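Local coordinates for O-methyltransferase (Coxiella burnetii, PDB 3TR6), which transfers a methyl group to an oxygen atom of its substrate, with S-adenosylmethionine as the probable donor, at the interface of chains A and B. Numbering follows the deposited sequence. Chains: chain A/B, O-methyltransferase.

Contacts 1 and 2 are neighbouring parts of one two-fold interface, their C-alpha centres about 14 Å apart, and B:Thr9 belongs to both. In contact 1 the extended N-terminal segment of chain B runs across helix 13-21, the start of helix 50-63 and residues 213-215 of chain A. Contact 2 continues with helix 13-21 of chain B, laid against 3-10 helix 177-182 and helix 189-203 of chain A. A:Ala49 follows the S-adenosylhomocysteine-binding A:Thr48, and A:Leu176 lies just beyond the nickel ligands A:Asp173 and A:Asn174, so this probable dimer could help to shape both sites. Each contact recurs with the chains exchanged.

Contact 1: the interface of chains A and B. Residues chain A 11, 16, 20, 49, 51, 213-215; chain B 5-10, 213.
Carboxylate oxygen OE2 of A:Glu51 is gripped by two hydroxyl donors, one from each chain. B:Thr8 OG1, 2.4 Å from A:Glu51 OE2, uses the anti lone pair, turned away from OE1. The phenol OH of A:Tyr16, 2.8 Å from A:Glu51 OE2, comes from above the carboxylate plane, while OE2 itself lies in the plane of the tyrosine ring at its edge. The glutamate reaches this place with CG in the crowded position between backbone N and carbonyl carbon (chi1 64°) and a bend at chi2. Two hydroxyls on one oxygen would favour a charged carboxylate.

Both donors are themselves held. B:Thr8 OG1 accepts from the backbone N of A:Gly215 at 3.0 Å, and A:Tyr16 OH accepts from the backbone N of B:Asn7 at 2.9 Å. A further backbone bond runs from B:Thr9 N to A:Gly215 O (2.9 Å), the donor above the carbonyl plane rather than on a lone pair. A:Gly215 is thus bonded through both backbone polar atoms, its N to the B:Thr8 hydroxyl and its O to B:Thr9 N. Two waters join B:Thr9 O to A:Pro213 O and A:Gly215 O.

The A:Tyr16 ring, its CG anti to the backbone N (chi1 169°), is sandwiched near its rim: CG of A:Leu20 covers one face, and CG2 of B:Ile6 lies over the opposite face, 3.9 Å from the A:Tyr16 ring centroid. B:Thr8 CB meets the CE1 side. Toward the ring's root, B:Leu10 crosses at about a right angle and sets CD2 against both A:Tyr16 CB and A:Leu11 CB. This arrangement should fix the ring's rotation and aim its hydroxyl. At the two-fold axis the rings of A:Pro213 and B:Pro213 slide past each other in opposite directions, and A:Leu11 CD1 packs on B:Pro213 CB at 3.7 Å.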
loop_
_atom_site.group_PDB
_atom_site.type_symbol
_atom_site.label_atom_id
_atom_site.label_comp_id
_atom_site.label_asym_id
_atom_site.label_seq_id
_atom_site.Cartn_x
_atom_site.Cartn_y
_atom_site.Cartn_z
ATOM N N LEU A 11 14.780 5.256 3.908
ATOM C CA LEU A 11 15.525 4.008 3.784
ATOM C C LEU A 11 17.005 4.210 3.469
ATOM O O LEU A 11 17.363 4.834 2.469
ATOM C CB LEU A 11 14.897 3.111 2.719
ATOM C CG LEU A 11 13.627 2.366 3.130
ATOM C CD1 LEU A 11 13.070 1.559 1.955
ATOM C CD2 LEU A 11 13.904 1.470 4.324
ATOM N N TYR A 16 16.954 -0.778 4.302
ATOM C CA TYR A 16 16.330 -1.433 3.158
ATOM C C TYR A 16 16.524 -2.947 3.203
ATOM O O TYR A 16 15.580 -3.708 2.995
ATOM C CB TYR A 16 16.872 -0.873 1.841
ATOM C CG TYR A 16 16.471 -1.684 0.624
ATOM C CD1 TYR A 16 15.185 -1.602 0.098
ATOM C CD2 TYR A 16 17.380 -2.529 0.000
ATOM C CE1 TYR A 16 14.818 -2.343 -1.012
ATOM C CE2 TYR A 16 17.022 -3.272 -1.109
ATOM C CZ TYR A 16 15.742 -3.176 -1.613
ATOM O OH TYR A 16 15.387 -3.917 -2.717
ATOM N N LEU A 20 13.647 -6.096 3.630
ATOM C CA LEU A 20 13.493 -7.289 2.809
ATOM C C LEU A 20 13.545 -8.553 3.665
ATOM O O LEU A 20 12.841 -9.525 3.394
ATOM C CB LEU A 20 14.562 -7.349 1.719
ATOM C CG LEU A 20 14.578 -6.225 0.685
ATOM C CD1 LEU A 20 15.703 -6.452 -0.316
ATOM C CD2 LEU A 20 13.240 -6.120 -0.024
ATOM N N ALA A 49 10.433 -5.022 -9.264
ATOM C CA ALA A 49 11.072 -5.337 -7.991
ATOM C C ALA A 49 10.249 -6.369 -7.225
ATOM O O ALA A 49 9.026 -6.248 -7.125
ATOM C CB ALA A 49 11.252 -4.072 -7.163
ATOM N N GLU A 51 9.749 -6.872 -4.172
ATOM C CA GLU A 51 8.965 -6.291 -3.089
ATOM C C GLU A 51 7.771 -5.492 -3.604
ATOM O O GLU A 51 6.718 -5.472 -2.967
ATOM C CB GLU A 51 9.836 -5.424 -2.174
ATOM C CG GLU A 51 10.442 -4.202 -2.839
ATOM C CD GLU A 51 11.804 -4.474 -3.441
ATOM O OE1 GLU A 51 12.035 -5.602 -3.915
ATOM O OE2 GLU A 51 12.653 -3.560 -3.433
ATOM N N PRO A 213 6.754 4.628 -1.881
ATOM C CA PRO A 213 8.190 4.539 -2.161
ATOM C C PRO A 213 8.691 3.094 -2.094
ATOM O O PRO A 213 9.613 2.784 -1.345
ATOM C CB PRO A 213 8.809 5.373 -1.038
ATOM C CG PRO A 213 7.863 5.200 0.096
ATOM C CD PRO A 213 6.490 5.125 -0.520
ATOM N N ILE A 214 8.068 2.215 -2.869
ATOM C CA ILE A 214 8.545 0.851 -3.009
ATOM C C ILE A 214 8.819 0.597 -4.489
ATOM O O ILE A 214 8.130 1.149 -5.350
ATOM C CB ILE A 214 7.533 -0.169 -2.442
ATOM C CG1 ILE A 214 8.250 -1.453 -2.021
ATOM C CG2 ILE A 214 6.427 -0.454 -3.446
ATOM C CD1 ILE A 214 7.371 -2.408 -1.259
ATOM N N GLY A 215 9.830 -0.214 -4.787
ATOM C CA GLY A 215 10.313 -0.331 -6.153
ATOM C C GLY A 215 10.779 1.036 -6.617
ATOM O O GLY A 215 11.337 1.801 -5.831
ATOM N N SER B 5 20.461 -5.336 -6.443
ATOM C CA SER B 5 19.747 -5.117 -5.182
ATOM C C SER B 5 20.719 -4.379 -4.286
ATOM O O SER B 5 21.798 -4.907 -4.002
ATOM C CB SER B 5 19.333 -6.428 -4.517
ATOM O OG SER B 5 18.738 -6.182 -3.255
ATOM N N ILE B 6 20.376 -3.180 -3.816
ATOM C CA ILE B 6 19.049 -2.547 -3.860
ATOM C C ILE B 6 18.187 -2.601 -5.138
ATOM O O ILE B 6 18.674 -2.399 -6.250
ATOM C CB ILE B 6 19.173 -1.055 -3.436
ATOM C CG1 ILE B 6 19.874 -0.930 -2.079
ATOM C CG2 ILE B 6 17.814 -0.398 -3.382
ATOM C CD1 ILE B 6 21.378 -1.096 -2.131
ATOM N N ASN B 7 16.890 -2.846 -4.941
ATOM C CA ASN B 7 15.898 -2.855 -6.016
ATOM C C ASN B 7 14.781 -1.830 -5.812
ATOM O O ASN B 7 13.801 -1.810 -6.558
ATOM C CB ASN B 7 15.273 -4.244 -6.166
ATOM C CG ASN B 7 16.127 -5.181 -6.991
ATOM O OD1 ASN B 7 16.643 -4.805 -8.043
ATOM N ND2 ASN B 7 16.286 -6.411 -6.514
ATOM N N THR B 8 14.925 -0.992 -4.791
ATOM C CA THR B 8 13.967 0.077 -4.534
ATOM C C THR B 8 14.684 1.414 -4.521
ATOM O O THR B 8 15.768 1.539 -3.961
ATOM C CB THR B 8 13.241 -0.118 -3.186
ATOM O OG1 THR B 8 12.261 -1.152 -3.316
ATOM C CG2 THR B 8 12.545 1.161 -2.758
ATOM N N THR B 9 14.089 2.415 -5.154
ATOM C CA THR B 9 14.628 3.764 -5.086
ATOM C C THR B 9 14.503 4.321 -3.668
ATOM O O THR B 9 13.405 4.613 -3.196
ATOM C CB THR B 9 13.920 4.682 -6.080
ATOM O OG1 THR B 9 14.187 4.226 -7.409
ATOM C CG2 THR B 9 14.401 6.115 -5.926
ATOM N N LEU B 10 15.638 4.453 -2.989
ATOM C CA LEU B 10 15.652 4.932 -1.613
ATOM C C LEU B 10 15.343 6.424 -1.557
ATOM O O LEU B 10 15.729 7.183 -2.448
ATOM C CB LEU B 10 17.002 4.636 -0.961
ATOM C CG LEU B 10 17.506 3.198 -1.091
ATOM C CD1 LEU B 10 18.820 3.013 -0.342
ATOM C CD2 LEU B 10 16.462 2.199 -0.599
ATOM N N PRO B 213 7.521 1.239 3.532
ATOM C CA PRO B 213 8.398 2.279 4.079
ATOM C C PRO B 213 7.752 3.664 3.995
ATOM O O PRO B 213 8.321 4.588 3.418
ATOM C CB PRO B 213 9.625 2.204 3.169
ATOM C CG PRO B 213 9.073 1.761 1.862
ATOM C CD PRO B 213 7.950 0.811 2.189
HETATM O O HOH W 1 12.181 4.139 -0.458
HETATM O O HOH W 2 10.901 4.083 -4.352
#

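Contact 2: the interface of chains A and B. Residues chain A 176, 179, 181-182, 195, 198; chain B 9, 15, 18.
Apolar packing is carried by B:Leu15 and B:Tyr18, which helix 13-21 of chain B presents to chain A. B:Leu15, with CG anti to the backbone N, points its two methyls toward 3-10 helix 177-182. CD1 touches both A:Gly179 CA and A:Ala182 CB, 4.0 Å from the latter, while CD2 faces A:Gly179 CA and A:Leu176 CD1. The side chain of A:Leu176 crosses it obliquely, and methyl meets methyl in loose contact. Both B:Leu15 methyls thus lie against the backbone CA of A:Gly179. B:Thr9 adds its methyl CG2 near A:Gly179 N.

B:Tyr18 also has CG anti to the backbone N (chi1 169°), which sends the ring outward between the 3-10 helix and helix 189-203. A:Ala182 CB touches the base of the side chain, 3.9 Å from B:Tyr18 CB. A:Val181 crosses the tyrosine at about a right angle; its CG1 lies against CD2 and CE2, and its CG2 packs farther out by the phenol end.

A carbonyl also meets the ring: A:Val181 O stands 3.7 Å above the plane of B:Tyr18, offset toward the rim. A:Arg195, which also borders the ring with NH1 near B:Tyr18 CE1, donates from NH1 to A:Val181 O at 2.8 Å, nearly along the C=O axis and within the guanidinium plane. The arginine, bent at chi3, thereby steadies the carbonyl beside the ring, and its probable positive charge would polarise the C=O.

Polar contacts gather at the phenol tip. A:Asn198 ND2 donates to B:Tyr18 OH at 2.9 Å in an almost straight bond (171° at H) that lies in the amide plane, although amide and phenol ring planes are 58° apart. Together with a water it grips the hydroxyl from the ring's edge; that water links B:Tyr18 OH to the backbone oxygen of A:Arg195, at 2.8 Å from A:Arg195 O.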
loop_
_atom_site.group_PDB
_atom_site.type_symbol
_atom_site.label_atom_id
_atom_site.label_comp_id
_atom_site.label_asym_id
_atom_site.label_seq_id
_atom_site.Cartn_x
_atom_site.Cartn_y
_atom_site.Cartn_z
ATOM N N LEU A 176 9.139 7.642 -9.892
ATOM C CA LEU A 176 10.223 8.377 -9.241
ATOM C C LEU A 176 11.469 8.481 -10.117
ATOM O O LEU A 176 12.311 9.356 -9.907
ATOM C CB LEU A 176 10.572 7.765 -7.879
ATOM C CG LEU A 176 9.494 7.899 -6.802
ATOM C CD1 LEU A 176 9.959 7.314 -5.473
ATOM C CD2 LEU A 176 9.074 9.354 -6.635
ATOM N N GLY A 179 15.030 8.903 -8.894
ATOM C CA GLY A 179 15.322 10.186 -8.283
ATOM C C GLY A 179 15.357 11.349 -9.256
ATOM O O GLY A 179 15.182 12.500 -8.854
ATOM N N VAL A 181 13.374 12.538 -11.115
ATOM C CA VAL A 181 12.118 13.260 -11.235
ATOM C C VAL A 181 12.095 14.494 -10.329
ATOM O O VAL A 181 11.366 15.450 -10.583
ATOM C CB VAL A 181 10.920 12.321 -10.945
ATOM C CG1 VAL A 181 10.784 12.068 -9.451
ATOM C CG2 VAL A 181 9.638 12.883 -11.526
ATOM N N ALA A 182 12.914 14.471 -9.283
ATOM C CA ALA A 182 12.997 15.585 -8.347
ATOM C C ALA A 182 13.943 16.668 -8.857
ATOM O O ALA A 182 13.961 17.785 -8.338
ATOM C CB ALA A 182 13.435 15.100 -6.976
ATOM N N ARG A 195 7.205 13.993 -14.792
ATOM C CA ARG A 195 6.978 15.119 -13.897
ATOM C C ARG A 195 5.617 15.736 -14.192
ATOM O O ARG A 195 4.858 16.068 -13.282
ATOM C CB ARG A 195 8.090 16.163 -14.030
ATOM C CG ARG A 195 9.372 15.792 -13.298
ATOM C CD ARG A 195 10.436 16.869 -13.441
ATOM N NE ARG A 195 9.903 18.197 -13.148
ATOM C CZ ARG A 195 9.848 18.733 -11.933
ATOM N NH1 ARG A 195 10.299 18.058 -10.883
ATOM N NH2 ARG A 195 9.342 19.949 -11.767
ATOM N N ASN A 198 2.892 13.121 -12.929
ATOM C CA ASN A 198 2.723 13.065 -11.483
ATOM C C ASN A 198 1.868 14.206 -10.948
ATOM O O ASN A 198 1.059 14.008 -10.044
ATOM C CB ASN A 198 4.079 13.039 -10.775
ATOM C CG ASN A 198 4.814 11.727 -10.966
ATOM O OD1 ASN A 198 4.206 10.694 -11.236
ATOM N ND2 ASN A 198 6.134 11.762 -10.819
ATOM N N THR B 9 14.089 2.415 -5.154
ATOM C CA THR B 9 14.628 3.764 -5.086
ATOM C C THR B 9 14.503 4.321 -3.668
ATOM O O THR B 9 13.405 4.613 -3.196
ATOM C CB THR B 9 13.920 4.682 -6.080
ATOM O OG1 THR B 9 14.187 4.226 -7.409
ATOM C CG2 THR B 9 14.401 6.115 -5.926
ATOM N N LEU B 15 14.086 13.741 -2.510
ATOM C CA LEU B 15 13.064 12.920 -3.140
ATOM C C LEU B 15 11.819 12.822 -2.259
ATOM O O LEU B 15 10.694 12.874 -2.754
ATOM C CB LEU B 15 13.619 11.529 -3.452
ATOM C CG LEU B 15 12.810 10.665 -4.417
ATOM C CD1 LEU B 15 12.527 11.420 -5.705
ATOM C CD2 LEU B 15 13.532 9.356 -4.703
ATOM N N TYR B 18 9.701 15.851 -2.697
ATOM C CA TYR B 18 9.045 15.807 -3.994
ATOM C C TYR B 18 7.840 14.878 -3.938
ATOM O O TYR B 18 6.794 15.163 -4.517
ATOM C CB TYR B 18 10.012 15.350 -5.089
ATOM C CG TYR B 18 9.306 15.041 -6.382
ATOM C CD1 TYR B 18 8.963 16.056 -7.262
ATOM C CD2 TYR B 18 8.949 13.736 -6.711
ATOM C CE1 TYR B 18 8.300 15.786 -8.433
ATOM C CE2 TYR B 18 8.282 13.457 -7.887
ATOM C CZ TYR B 18 7.961 14.489 -8.744
ATOM O OH TYR B 18 7.298 14.242 -9.924
HETATM O O HOH W 3 6.358 16.351 -10.967
#